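Side-chain contacts in bifunctional protein FolD (Thermus thermophilus, PDB 6V6Y), which probably oxidises 5,10-methylenetetrahydrofolate to 5,10-methenyltetrahydrofolate with NADP+ and then hydrolyses that product to 10-formyltetrahydrofolate: residues A14-I19 against D51-A56; L57-Q62 against G267-A272; E64-D69 against L76-A81; V124-L127 against G131-L134; C137-V142 against G168-G173. All blocks are in the same frame, centred on the assembly; numbering follows the deposited sequence.

How the contacts relate
Contacts 1 and 3, and the first segment of contact 2, lie in the catalytic domain: helices 8-24 and 41-57, strand 60-66, then helix 72-84. Contacts 1 and 2 lie close, with centres 8 Å apart, because helix 41-57 runs into strand 60-66. Contact 3 uses the far end of that strand, about 20 Å from contact 2 between centres. Contacts 4 and 5 belong to the NAD(P)-binding domain. Their centres are 12 Å apart, and they touch through Leu127. Contact 2 brings helix 257-276, late in the chain, back onto the catalytic domain. Contacts 3, 4 and 5 therefore fall inside its loop, and contact 2 is one place where the two domains meet.

Contact 1. Residues A14-I19 against D51-A56; sequences AVYEEI and DKRARA
Tyr16 and Arg53 carry this contact between helix 8-24 and helix 41-57. The two side chains come from opposite directions and meet flat. The main interaction is a cation-pi stack. The guanidinium of Arg53 lies on one face of the Tyr16 ring, with centres 4.0 Å apart and planes 21° from parallel. CE2 of Tyr16 sits over the middle of the guanidinium, 3.4 Å from Arg53 CZ. Arg53 reaches this place with CG anti to its backbone N (chi1 166°) and bends at chi2 and chi3, which fold the group over the ring.

The aliphatic part of Arg53 adds van der Waals contact. Its CD is 3.4 Å from Tyr16 CZ, and its CG is 3.4 Å from Tyr16 OH. The approach of Tyr16 OH to Arg53 NE, at 3.2 Å, is not a hydrogen bond. The angle is poor, as expected when the partner lies over the group and not at its edge.

A salt bridge runs within helix 41-57, one turn along its surface. Arg55 NH1 meets the syn lone pair of Asp51 OD2 at 2.9 Å.

Val262 and Ala263 of helix 257-276 also pack on Tyr16, and Met266 packs on Arg53. With nearly parallel planes, the N-H groups of Arg53 run alongside the ring. The flat stack without a hydrogen bond between them suggests cation-pi attraction with dispersion.

Contact 2. Residues L57-Q62 against G267-A272; sequences LGYRSQ and GNTLEA
Tyr59 reaches from the catalytic domain to Thr269 and Leu270 of helix 257-276. It stands just after a Schellman motif that ends helix 41-57, in which Gly58 takes a positive phi of 100°. The chain then enters strand 60-66, an outer strand of the parallel sheet of this domain. The contact packs the last long helix, assigned by sequence to the NAD(P)-binding domain, on the catalytic domain.

Tyr59 and Thr269 cross obliquely. The methyl CG2 of Thr269 rests 3.6 Å from Tyr59 CE2 and 3.8 Å from Tyr59 CD2. CB of Thr269 also touches CE2. The methyl stands anti to the backbone N of Thr269, and the same torsion (chi1 -63°) turns OG1 back along the helix to bond with the backbone O of Leu265. Thr269 therefore gives the ring its apolar branch, while its polar branch is satisfied one turn earlier.

Leu57 CD1 lies over one face of the Tyr59 ring, 3.9 Å from its plane and nearer its border than its middle. Ile19 of helix 8-24 and Ala54 of helix 41-57 also pack on Tyr59. The ring is buried, and its hydroxyl is satisfied by a hydrogen bond to the backbone O of Met266.

Leu270 crosses the tyrosine at about a right angle. It meets the tyrosine hydroxyl through CB, which is 3.8 Å from Tyr59 OH.

Contact 3. Residues E64-D69 against L76-A81; sequences EVYPED and LERIAA
Glu64 and Arg78 form a two-bond salt bridge between strand 60-66 and helix 72-84. The arginine grips side-on, with one nitrogen to each carboxylate oxygen. Arg78 NH2 donates to Glu64 OE1 at 2.8 Å. Arg78 NE donates to Glu64 OE2, also at 2.8 Å, and this bond is nearly straight (169°). The carboxylate and guanidinium planes are 29° apart. Both oxygens lie near the guanidinium plane, at its edge. NE meets the syn lone pair of OE2, while NH2 meets OE1 on the syn side but out of the carboxylate plane.

Tyr66, two residues on along the strand, adds a third bond. Its OH donates to Glu64 OE2 at 2.6 Å, coming from the anti side and well out of the carboxylate plane. OE2 therefore takes two donors, from Tyr66 and Arg78. The Tyr66 hydroxyl also touches the aliphatic part of the arginine, with OH 3.4 Å from Arg78 CG.

Glu64 and Tyr66 are two residues apart on the strand, so both start out toward the helix. Beyond CG the glutamate chain is extended. The arginine chain turns at chi2 (48°), which brings NE round to the carboxylate.

Further out, Arg33 on the neighbouring strand 31-37 makes a second salt bridge to Glu64 OE1. Ile79, next to Arg78, packs on Ile35 of that strand.

This is a surface contact in the catalytic domain, away from the known sites. Two arginines and a hydroxyl surround one carboxylate, which would be expected to keep Glu64 ionised and limit its rotation.

Contact 4. Residues V124-L127 against G131-L134; sequences VGRL and GKGL
Arg126 meets Gly131 and Lys132 where helix 121-129 ends and the chain turns back along it. Its backbone O accepts a hydrogen bond from Gly131 N at 3.0 Å. The bond spans five residues and is somewhat bent, with an N-H...O angle of 134°.

The side chain of Arg126 folds over the carbonyl oxygen of Lys132. CG is anti to the carbonyl carbon (chi1 -79°), and the chain then bends at chi2 (-73°). CB and CG of Arg126 each lie 3.4 Å from Lys132 O. Arg126 NH1 then bonds to Lys132 O at 3.1 Å, with the oxygen in the guanidinium plane at its edge. The side chain of Lys132 runs beside that of Arg126 and points the same way; its CG is 3.9 Å from Arg126 NH1. The NE of Arg126 forms a salt bridge with Glu108 of the second subunit, across the dimer.

Leu127 turns to the other side and packs on Pro170 and Leu174 of helix 168-177.

The arrangement is a helix C-terminal turn closed by backbone and side-chain bonds, in the link to helix 137-148 and at the subunit interface of the homodimer.

Contact 5. Residues C137-V142 against G168-G173; sequences CTPLGV and GKPLAG
Two helices of the Rossmann-type NAD(P)-binding domain pack here through prolines in their first turns. Pro139 of helix 137-148 meets Pro170 and Leu171 of helix 168-177. The segment axes come within 8.4 Å and cross at -42°.

The two proline rings touch by their outer carbons, with Pro139 CG 3.7 Å from Pro170 CG. Pro139 also lies along the backbone of the other helix: its CB is 3.6 Å from Leu171 N and 4.0 Å from Leu171 CB. The helices are close here: the nearest CA atoms, of Pro139 and Leu171, are 4.6 Å apart.

One turn on, Val142 and Leu171 cross at about a right angle. Val142 CG1 fits against both leucine methyls, each 4.0 Å away, CD1 and CD2. With chi1 at -175°, Leu171 extends away from its own backbone N and carries its methyls toward helix 137-148. The contact is apolar and buried.

Thr138, beside Pro139, belongs to the NADP pocket and makes a weak hydrogen bond to the cofactor. Pro170 lies about 6 Å, side chain to side chain, from Ser164, a predicted NADP-binding residue. Helix 168-177 joins strands 157-161 and 181-185 as the helix of a beta-alpha-beta crossover in a Rossmann fold.

Contact 1. Residues A14-I19 against D51-A56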
# COMPACT_ATOMS: atom_id res chain seq x y z
N ALA A 14 8.60 -21.28 -17.18
CA ALA A 14 9.07 -21.77 -15.88
C ALA A 14 7.95 -21.78 -14.84
O ALA A 14 7.88 -22.70 -14.01
CB ALA A 14 10.26 -20.94 -15.39
N VAL A 15 7.04 -20.80 -14.88
CA VAL A 15 5.90 -20.83 -13.96
C VAL A 15 4.98 -22.00 -14.29
O VAL A 15 4.49 -22.70 -13.39
CB VAL A 15 5.11 -19.51 -13.99
CG1 VAL A 15 3.85 -19.62 -13.07
CG2 VAL A 15 5.97 -18.32 -13.57
N TYR A 16 4.71 -22.22 -15.58
CA TYR A 16 3.79 -23.28 -16.00
C TYR A 16 4.34 -24.65 -15.66
O TYR A 16 3.59 -25.55 -15.27
CB TYR A 16 3.51 -23.16 -17.49
CG TYR A 16 2.65 -21.98 -17.86
CD1 TYR A 16 1.60 -21.56 -17.04
CD2 TYR A 16 2.89 -21.27 -19.03
CE1 TYR A 16 0.82 -20.46 -17.38
CE2 TYR A 16 2.11 -20.18 -19.38
CZ TYR A 16 1.08 -19.79 -18.56
OH TYR A 16 0.31 -18.71 -18.92
N GLU A 17 5.66 -24.83 -15.83
CA GLU A 17 6.32 -26.06 -15.41
C GLU A 17 6.14 -26.30 -13.91
O GLU A 17 5.82 -27.42 -13.48
CB GLU A 17 7.80 -25.99 -15.78
CG GLU A 17 8.38 -27.22 -16.49
CD GLU A 17 7.47 -27.81 -17.56
OE1 GLU A 17 7.07 -27.07 -18.49
OE2 GLU A 17 7.17 -29.02 -17.46
N GLU A 18 6.32 -25.25 -13.10
CA GLU A 18 6.06 -25.36 -11.66
C GLU A 18 4.62 -25.77 -11.38
O GLU A 18 4.37 -26.58 -10.47
CB GLU A 18 6.38 -24.05 -10.95
CG GLU A 18 7.86 -23.90 -10.59
CD GLU A 18 8.32 -22.47 -10.35
OE1 GLU A 18 9.48 -22.16 -10.68
OE2 GLU A 18 7.52 -21.66 -9.83
N ILE A 19 3.67 -25.22 -12.13
CA ILE A 19 2.26 -25.52 -11.88
C ILE A 19 1.95 -26.97 -12.24
O ILE A 19 1.35 -27.71 -11.46
CB ILE A 19 1.36 -24.53 -12.64
CG1 ILE A 19 1.43 -23.13 -12.01
CG2 ILE A 19 -0.10 -25.04 -12.68
CD1 ILE A 19 0.74 -22.04 -12.85
N ASP A 51 -8.98 -18.12 -20.30
CA ASP A 51 -9.66 -19.41 -20.35
C ASP A 51 -8.83 -20.46 -21.10
O ASP A 51 -8.63 -21.57 -20.61
CB ASP A 51 -11.02 -19.22 -21.02
CG ASP A 51 -11.85 -20.48 -21.03
OD1 ASP A 51 -11.95 -21.16 -19.98
OD2 ASP A 51 -12.43 -20.78 -22.09
N LYS A 52 -8.33 -20.10 -22.28
CA LYS A 52 -7.54 -21.03 -23.09
C LYS A 52 -6.33 -21.56 -22.32
O LYS A 52 -6.01 -22.76 -22.39
CB LYS A 52 -7.08 -20.34 -24.37
CG LYS A 52 -6.03 -21.13 -25.13
CD LYS A 52 -5.85 -20.62 -26.57
CE LYS A 52 -4.74 -21.38 -27.29
NZ LYS A 52 -4.12 -20.56 -28.37
N ARG A 53 -5.66 -20.70 -21.57
CA ARG A 53 -4.48 -21.17 -20.85
C ARG A 53 -4.86 -21.99 -19.62
O ARG A 53 -4.20 -22.99 -19.31
CB ARG A 53 -3.62 -19.98 -20.45
CG ARG A 53 -2.59 -20.39 -19.43
CD ARG A 53 -1.56 -21.36 -20.08
NE ARG A 53 -0.80 -20.72 -21.15
CZ ARG A 53 0.16 -21.33 -21.85
NH1 ARG A 53 0.48 -22.60 -21.60
NH2 ARG A 53 0.81 -20.65 -22.80
N ALA A 54 -5.90 -21.58 -18.90
CA ALA A 54 -6.35 -22.40 -17.78
C ALA A 54 -6.72 -23.80 -18.26
O ALA A 54 -6.35 -24.80 -17.63
CB ALA A 54 -7.54 -21.72 -17.09
N ARG A 55 -7.42 -23.90 -19.38
CA ARG A 55 -7.82 -25.22 -19.87
C ARG A 55 -6.60 -26.01 -20.33
O ARG A 55 -6.46 -27.19 -19.99
CB ARG A 55 -8.87 -25.07 -20.97
CG ARG A 55 -10.24 -24.75 -20.40
CD ARG A 55 -11.20 -24.16 -21.43
NE ARG A 55 -12.40 -24.96 -21.43
CZ ARG A 55 -13.65 -24.51 -21.52
NH1 ARG A 55 -13.90 -23.22 -21.61
NH2 ARG A 55 -14.64 -25.38 -21.50
N ALA A 56 -5.67 -25.34 -21.02
CA ALA A 56 -4.44 -26.02 -21.43
C ALA A 56 -3.68 -26.58 -20.23
O ALA A 56 -3.03 -27.62 -20.35
CB ALA A 56 -3.55 -25.06 -22.22

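Contact 2. Residues L57-Q62 against G267-A272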
# COMPACT_ATOMS: atom_id res chain seq x y z
N LEU A 57 -3.75 -25.92 -19.08
CA LEU A 57 -3.09 -26.46 -17.90
C LEU A 57 -3.83 -27.64 -17.30
O LEU A 57 -3.24 -28.36 -16.47
CB LEU A 57 -2.94 -25.38 -16.82
CG LEU A 57 -1.91 -24.27 -16.98
CD1 LEU A 57 -1.99 -23.35 -15.76
CD2 LEU A 57 -0.51 -24.84 -17.13
N GLY A 58 -5.10 -27.84 -17.67
CA GLY A 58 -5.94 -28.84 -17.03
C GLY A 58 -6.90 -28.32 -15.98
O GLY A 58 -7.53 -29.13 -15.29
N TYR A 59 -7.02 -27.00 -15.83
CA TYR A 59 -7.98 -26.45 -14.89
C TYR A 59 -9.40 -26.68 -15.40
O TYR A 59 -9.64 -26.80 -16.60
CB TYR A 59 -7.76 -24.95 -14.70
CG TYR A 59 -6.53 -24.51 -13.93
CD1 TYR A 59 -5.56 -25.43 -13.53
CD2 TYR A 59 -6.33 -23.17 -13.63
CE1 TYR A 59 -4.43 -25.01 -12.84
CE2 TYR A 59 -5.21 -22.74 -12.93
CZ TYR A 59 -4.26 -23.66 -12.54
OH TYR A 59 -3.15 -23.23 -11.85
N ARG A 60 -10.34 -26.72 -14.47
CA ARG A 60 -11.74 -26.47 -14.81
C ARG A 60 -11.88 -24.96 -14.99
O ARG A 60 -11.70 -24.20 -14.04
CB ARG A 60 -12.68 -27.01 -13.74
CG ARG A 60 -12.39 -28.47 -13.28
CD ARG A 60 -13.34 -28.95 -12.14
NE ARG A 60 -12.89 -28.53 -10.79
CZ ARG A 60 -13.64 -28.60 -9.68
NH1 ARG A 60 -14.88 -29.07 -9.73
NH2 ARG A 60 -13.15 -28.18 -8.50
N SER A 61 -12.16 -24.51 -16.21
CA SER A 61 -12.25 -23.09 -16.48
C SER A 61 -13.54 -22.78 -17.23
O SER A 61 -13.84 -23.42 -18.24
CB SER A 61 -11.05 -22.58 -17.28
OG SER A 61 -11.26 -21.23 -17.70
N GLN A 62 -14.24 -21.76 -16.78
CA GLN A 62 -15.55 -21.50 -17.33
C GLN A 62 -15.73 -19.99 -17.40
O GLN A 62 -15.50 -19.29 -16.41
CB GLN A 62 -16.60 -22.20 -16.44
CG GLN A 62 -17.86 -22.67 -17.12
CD GLN A 62 -17.61 -23.34 -18.46
OE1 GLN A 62 -18.02 -22.80 -19.49
NE2 GLN A 62 -17.01 -24.54 -18.47
N GLY A 267 -1.17 -19.19 -11.51
CA GLY A 267 -0.55 -19.49 -10.23
C GLY A 267 -1.39 -19.03 -9.06
O GLY A 267 -1.42 -19.68 -8.01
N ASN A 268 -2.09 -17.90 -9.21
CA ASN A 268 -2.97 -17.47 -8.13
C ASN A 268 -4.19 -18.38 -8.01
O ASN A 268 -4.77 -18.50 -6.92
CB ASN A 268 -3.44 -16.03 -8.36
CG ASN A 268 -2.56 -14.99 -7.68
OD1 ASN A 268 -1.56 -15.30 -7.02
ND2 ASN A 268 -2.94 -13.72 -7.84
N THR A 269 -4.59 -19.01 -9.12
CA THR A 269 -5.74 -19.90 -9.08
C THR A 269 -5.42 -21.16 -8.28
O THR A 269 -6.19 -21.57 -7.41
CB THR A 269 -6.19 -20.24 -10.51
OG1 THR A 269 -6.62 -19.04 -11.15
CG2 THR A 269 -7.37 -21.22 -10.49
N LEU A 270 -4.27 -21.78 -8.56
CA LEU A 270 -3.77 -22.85 -7.70
C LEU A 270 -3.72 -22.40 -6.24
O LEU A 270 -4.23 -23.10 -5.35
CB LEU A 270 -2.38 -23.27 -8.18
CG LEU A 270 -1.69 -24.43 -7.46
CD1 LEU A 270 -2.68 -25.55 -7.08
CD2 LEU A 270 -0.54 -24.99 -8.32
N GLU A 271 -3.11 -21.24 -5.98
CA GLU A 271 -2.91 -20.82 -4.60
C GLU A 271 -4.23 -20.67 -3.87
O GLU A 271 -4.38 -21.12 -2.73
CB GLU A 271 -2.13 -19.50 -4.57
CG GLU A 271 -0.64 -19.68 -4.72
CD GLU A 271 -0.01 -20.20 -3.45
OE1 GLU A 271 0.99 -20.95 -3.54
OE2 GLU A 271 -0.54 -19.85 -2.35
N ALA A 272 -5.21 -20.02 -4.52
CA ALA A 272 -6.53 -19.86 -3.92
C ALA A 272 -7.13 -21.22 -3.56
O ALA A 272 -7.72 -21.37 -2.49
CB ALA A 272 -7.46 -19.10 -4.87

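Contact 3. Residues E64-D69 against L76-A81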
# COMPACT_ATOMS: atom_id res chain seq x y z
N GLU A 64 -18.39 -17.02 -17.78
CA GLU A 64 -19.82 -16.70 -17.69
C GLU A 64 -20.01 -15.32 -18.30
O GLU A 64 -19.60 -14.31 -17.72
CB GLU A 64 -20.32 -16.73 -16.25
CG GLU A 64 -19.90 -17.94 -15.49
CD GLU A 64 -20.64 -18.09 -14.17
OE1 GLU A 64 -20.46 -19.14 -13.52
OE2 GLU A 64 -21.39 -17.15 -13.79
N VAL A 65 -20.61 -15.28 -19.48
CA VAL A 65 -20.88 -14.04 -20.19
C VAL A 65 -22.31 -13.63 -19.89
O VAL A 65 -23.24 -14.44 -20.02
CB VAL A 65 -20.67 -14.20 -21.70
CG1 VAL A 65 -20.91 -12.87 -22.39
CG2 VAL A 65 -19.28 -14.71 -21.98
N TYR A 66 -22.48 -12.38 -19.48
CA TYR A 66 -23.80 -11.81 -19.26
C TYR A 66 -24.00 -10.62 -20.19
O TYR A 66 -23.04 -10.10 -20.77
CB TYR A 66 -23.95 -11.40 -17.79
CG TYR A 66 -23.87 -12.58 -16.86
CD1 TYR A 66 -22.65 -13.00 -16.35
CD2 TYR A 66 -25.02 -13.32 -16.53
CE1 TYR A 66 -22.56 -14.09 -15.51
CE2 TYR A 66 -24.94 -14.43 -15.69
CZ TYR A 66 -23.70 -14.81 -15.18
OH TYR A 66 -23.58 -15.90 -14.35
N PRO A 67 -25.25 -10.19 -20.39
CA PRO A 67 -25.47 -8.97 -21.17
C PRO A 67 -24.84 -7.75 -20.50
O PRO A 67 -24.57 -7.73 -19.29
CB PRO A 67 -27.00 -8.84 -21.21
CG PRO A 67 -27.49 -9.74 -20.12
CD PRO A 67 -26.51 -10.85 -20.04
N GLU A 68 -24.58 -6.74 -21.32
CA GLU A 68 -24.01 -5.50 -20.80
C GLU A 68 -24.91 -4.87 -19.74
O GLU A 68 -24.42 -4.31 -18.75
CB GLU A 68 -23.76 -4.55 -21.96
CG GLU A 68 -23.69 -3.10 -21.56
CD GLU A 68 -22.57 -2.37 -22.26
OE1 GLU A 68 -22.23 -2.77 -23.40
OE2 GLU A 68 -22.04 -1.40 -21.68
N ASP A 69 -26.23 -4.94 -19.93
CA ASP A 69 -27.18 -4.28 -19.04
C ASP A 69 -27.57 -5.14 -17.84
O ASP A 69 -28.62 -4.90 -17.23
CB ASP A 69 -28.43 -3.84 -19.81
CG ASP A 69 -29.31 -5.02 -20.28
OD1 ASP A 69 -28.94 -6.20 -20.06
OD2 ASP A 69 -30.37 -4.75 -20.88
N LEU A 76 -23.90 -9.22 -8.11
CA LEU A 76 -23.55 -9.52 -6.73
C LEU A 76 -24.17 -10.83 -6.27
O LEU A 76 -23.55 -11.58 -5.51
CB LEU A 76 -23.99 -8.37 -5.81
CG LEU A 76 -23.27 -7.04 -5.99
CD1 LEU A 76 -23.97 -5.92 -5.22
CD2 LEU A 76 -21.82 -7.18 -5.56
N GLU A 77 -25.40 -11.11 -6.70
CA GLU A 77 -26.00 -12.41 -6.40
C GLU A 77 -25.17 -13.55 -6.99
O GLU A 77 -24.88 -14.54 -6.31
CB GLU A 77 -27.44 -12.45 -6.92
CG GLU A 77 -28.34 -13.48 -6.25
CD GLU A 77 -29.70 -13.59 -6.93
OE1 GLU A 77 -30.17 -14.74 -7.11
OE2 GLU A 77 -30.29 -12.54 -7.29
N ARG A 78 -24.77 -13.41 -8.26
CA ARG A 78 -23.99 -14.48 -8.89
C ARG A 78 -22.69 -14.71 -8.14
O ARG A 78 -22.33 -15.86 -7.85
CB ARG A 78 -23.71 -14.15 -10.35
CG ARG A 78 -22.96 -15.27 -11.06
CD ARG A 78 -23.62 -16.64 -10.80
NE ARG A 78 -23.00 -17.73 -11.56
CZ ARG A 78 -23.26 -19.02 -11.35
NH1 ARG A 78 -24.13 -19.36 -10.40
NH2 ARG A 78 -22.67 -19.97 -12.07
N ILE A 79 -21.97 -13.63 -7.82
CA ILE A 79 -20.72 -13.75 -7.06
C ILE A 79 -20.96 -14.44 -5.72
O ILE A 79 -20.16 -15.29 -5.30
CB ILE A 79 -20.07 -12.36 -6.88
CG1 ILE A 79 -19.58 -11.84 -8.23
CG2 ILE A 79 -18.93 -12.44 -5.87
CD1 ILE A 79 -19.39 -10.36 -8.27
N ALA A 80 -22.03 -14.07 -5.01
CA ALA A 80 -22.32 -14.73 -3.74
C ALA A 80 -22.57 -16.22 -3.96
O ALA A 80 -22.08 -17.06 -3.18
CB ALA A 80 -23.53 -14.08 -3.07
N ALA A 81 -23.31 -16.57 -5.01
CA ALA A 81 -23.51 -17.97 -5.36
C ALA A 81 -22.17 -18.67 -5.59
O ALA A 81 -21.95 -19.78 -5.11
CB ALA A 81 -24.39 -18.08 -6.59

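Contact 4. Residues V124-L127 against G131-L134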
# COMPACT_ATOMS: atom_id res chain seq x y z
N VAL A 124 -5.27 -6.52 -0.62
CA VAL A 124 -4.43 -5.32 -0.69
C VAL A 124 -3.79 -5.05 0.66
O VAL A 124 -2.59 -4.76 0.75
CB VAL A 124 -5.26 -4.12 -1.17
CG1 VAL A 124 -4.36 -2.86 -1.32
CG2 VAL A 124 -5.97 -4.46 -2.47
N GLY A 125 -4.57 -5.19 1.73
CA GLY A 125 -4.06 -4.87 3.05
C GLY A 125 -3.03 -5.87 3.53
O GLY A 125 -2.04 -5.50 4.18
N ARG A 126 -3.21 -7.15 3.18
CA ARG A 126 -2.19 -8.14 3.50
C ARG A 126 -0.89 -7.84 2.75
O ARG A 126 0.20 -8.04 3.29
CB ARG A 126 -2.70 -9.54 3.19
CG ARG A 126 -3.63 -10.11 4.26
CD ARG A 126 -2.87 -10.49 5.53
NE ARG A 126 -3.76 -11.01 6.58
CZ ARG A 126 -4.17 -12.28 6.65
NH1 ARG A 126 -3.76 -13.16 5.74
NH2 ARG A 126 -4.98 -12.67 7.63
N LEU A 127 -0.99 -7.37 1.51
CA LEU A 127 0.20 -7.11 0.71
C LEU A 127 1.05 -6.02 1.35
O LEU A 127 2.26 -6.18 1.53
CB LEU A 127 -0.20 -6.68 -0.71
CG LEU A 127 0.83 -6.63 -1.82
CD1 LEU A 127 0.07 -6.60 -3.14
CD2 LEU A 127 1.76 -5.41 -1.74
N GLY A 131 1.88 -9.59 5.18
CA GLY A 131 1.33 -10.92 5.40
C GLY A 131 1.16 -11.71 4.11
O GLY A 131 1.66 -11.35 3.05
N LYS A 132 0.43 -12.82 4.23
CA LYS A 132 0.15 -13.72 3.12
C LYS A 132 -1.19 -13.37 2.48
O LYS A 132 -2.12 -12.91 3.16
CB LYS A 132 0.16 -15.18 3.62
CG LYS A 132 -1.19 -15.66 4.18
CD LYS A 132 -1.20 -17.17 4.52
CE LYS A 132 -0.97 -18.06 3.30
NZ LYS A 132 -0.28 -19.35 3.67
N GLY A 133 -1.28 -13.57 1.17
CA GLY A 133 -2.53 -13.31 0.48
C GLY A 133 -2.42 -13.61 -1.00
O GLY A 133 -1.41 -14.15 -1.48
N LEU A 134 -3.46 -13.23 -1.74
CA LEU A 134 -3.47 -13.30 -3.19
C LEU A 134 -3.28 -11.88 -3.74
O LEU A 134 -4.12 -11.01 -3.50
CB LEU A 134 -4.78 -13.92 -3.69
CG LEU A 134 -5.11 -15.36 -3.25
CD1 LEU A 134 -6.56 -15.73 -3.54
CD2 LEU A 134 -4.18 -16.33 -3.93

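Contact 5. Residues C137-V142 against G168-G173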
# COMPACT_ATOMS: atom_id res chain seq x y z
N CYS A 137 -1.88 -9.74 -10.47
CA CYS A 137 -1.14 -10.66 -11.33
C CYS A 137 -0.04 -9.97 -12.13
O CYS A 137 1.03 -10.54 -12.31
CB CYS A 137 -2.09 -11.36 -12.30
SG CYS A 137 -3.31 -12.37 -11.51
N THR A 138 -0.31 -8.78 -12.66
CA THR A 138 0.76 -8.11 -13.40
C THR A 138 1.93 -7.76 -12.50
O THR A 138 3.07 -8.08 -12.86
CB THR A 138 0.22 -6.87 -14.13
OG1 THR A 138 -0.83 -7.28 -15.01
CG2 THR A 138 1.33 -6.20 -14.93
N PRO A 139 1.73 -7.15 -11.32
CA PRO A 139 2.90 -6.92 -10.45
C PRO A 139 3.65 -8.20 -10.11
O PRO A 139 4.88 -8.22 -10.18
CB PRO A 139 2.28 -6.27 -9.19
CG PRO A 139 0.99 -5.70 -9.62
CD PRO A 139 0.50 -6.55 -10.78
N LEU A 140 2.93 -9.26 -9.72
CA LEU A 140 3.60 -10.54 -9.48
C LEU A 140 4.41 -10.95 -10.69
O LEU A 140 5.54 -11.43 -10.56
CB LEU A 140 2.57 -11.62 -9.15
CG LEU A 140 1.97 -11.60 -7.74
CD1 LEU A 140 0.73 -12.50 -7.65
CD2 LEU A 140 3.01 -12.00 -6.68
N GLY A 141 3.85 -10.73 -11.88
CA GLY A 141 4.54 -11.16 -13.09
C GLY A 141 5.77 -10.33 -13.36
O GLY A 141 6.78 -10.83 -13.85
N VAL A 142 5.71 -9.04 -13.03
CA VAL A 142 6.87 -8.17 -13.23
C VAL A 142 7.99 -8.56 -12.27
O VAL A 142 9.14 -8.73 -12.68
CB VAL A 142 6.45 -6.70 -13.06
CG1 VAL A 142 7.65 -5.81 -12.89
CG2 VAL A 142 5.57 -6.31 -14.28
N GLY A 168 0.66 -0.23 -10.69
CA GLY A 168 1.73 0.54 -10.06
C GLY A 168 1.82 0.37 -8.55
O GLY A 168 2.89 0.10 -8.00
N LYS A 169 0.69 0.53 -7.86
CA LYS A 169 0.72 0.47 -6.40
C LYS A 169 0.99 -0.93 -5.85
O LYS A 169 1.89 -1.07 -5.00
CB LYS A 169 -0.57 1.07 -5.84
CG LYS A 169 -0.65 2.57 -6.08
CD LYS A 169 -1.77 3.20 -5.25
CE LYS A 169 -3.12 2.90 -5.86
NZ LYS A 169 -4.15 3.88 -5.40
N PRO A 170 0.30 -2.00 -6.25
CA PRO A 170 0.76 -3.32 -5.78
C PRO A 170 2.19 -3.62 -6.23
O PRO A 170 2.96 -4.23 -5.47
CB PRO A 170 -0.27 -4.30 -6.36
CG PRO A 170 -1.02 -3.54 -7.41
CD PRO A 170 -0.92 -2.09 -7.08
N LEU A 171 2.61 -3.16 -7.42
CA LEU A 171 4.00 -3.34 -7.81
C LEU A 171 4.94 -2.69 -6.80
O LEU A 171 5.91 -3.33 -6.33
CB LEU A 171 4.27 -2.77 -9.21
CG LEU A 171 5.71 -3.07 -9.66
CD1 LEU A 171 6.07 -4.56 -9.47
CD2 LEU A 171 5.92 -2.67 -11.09
N ALA A 172 4.68 -1.43 -6.45
CA ALA A 172 5.54 -0.76 -5.47
C ALA A 172 5.61 -1.55 -4.18
O ALA A 172 6.69 -1.74 -3.61
CB ALA A 172 5.04 0.66 -5.22
N GLY A 173 4.46 -2.06 -3.71
CA GLY A 173 4.45 -2.86 -2.50
C GLY A 173 5.27 -4.14 -2.62
O GLY A 173 6.00 -4.51 -1.70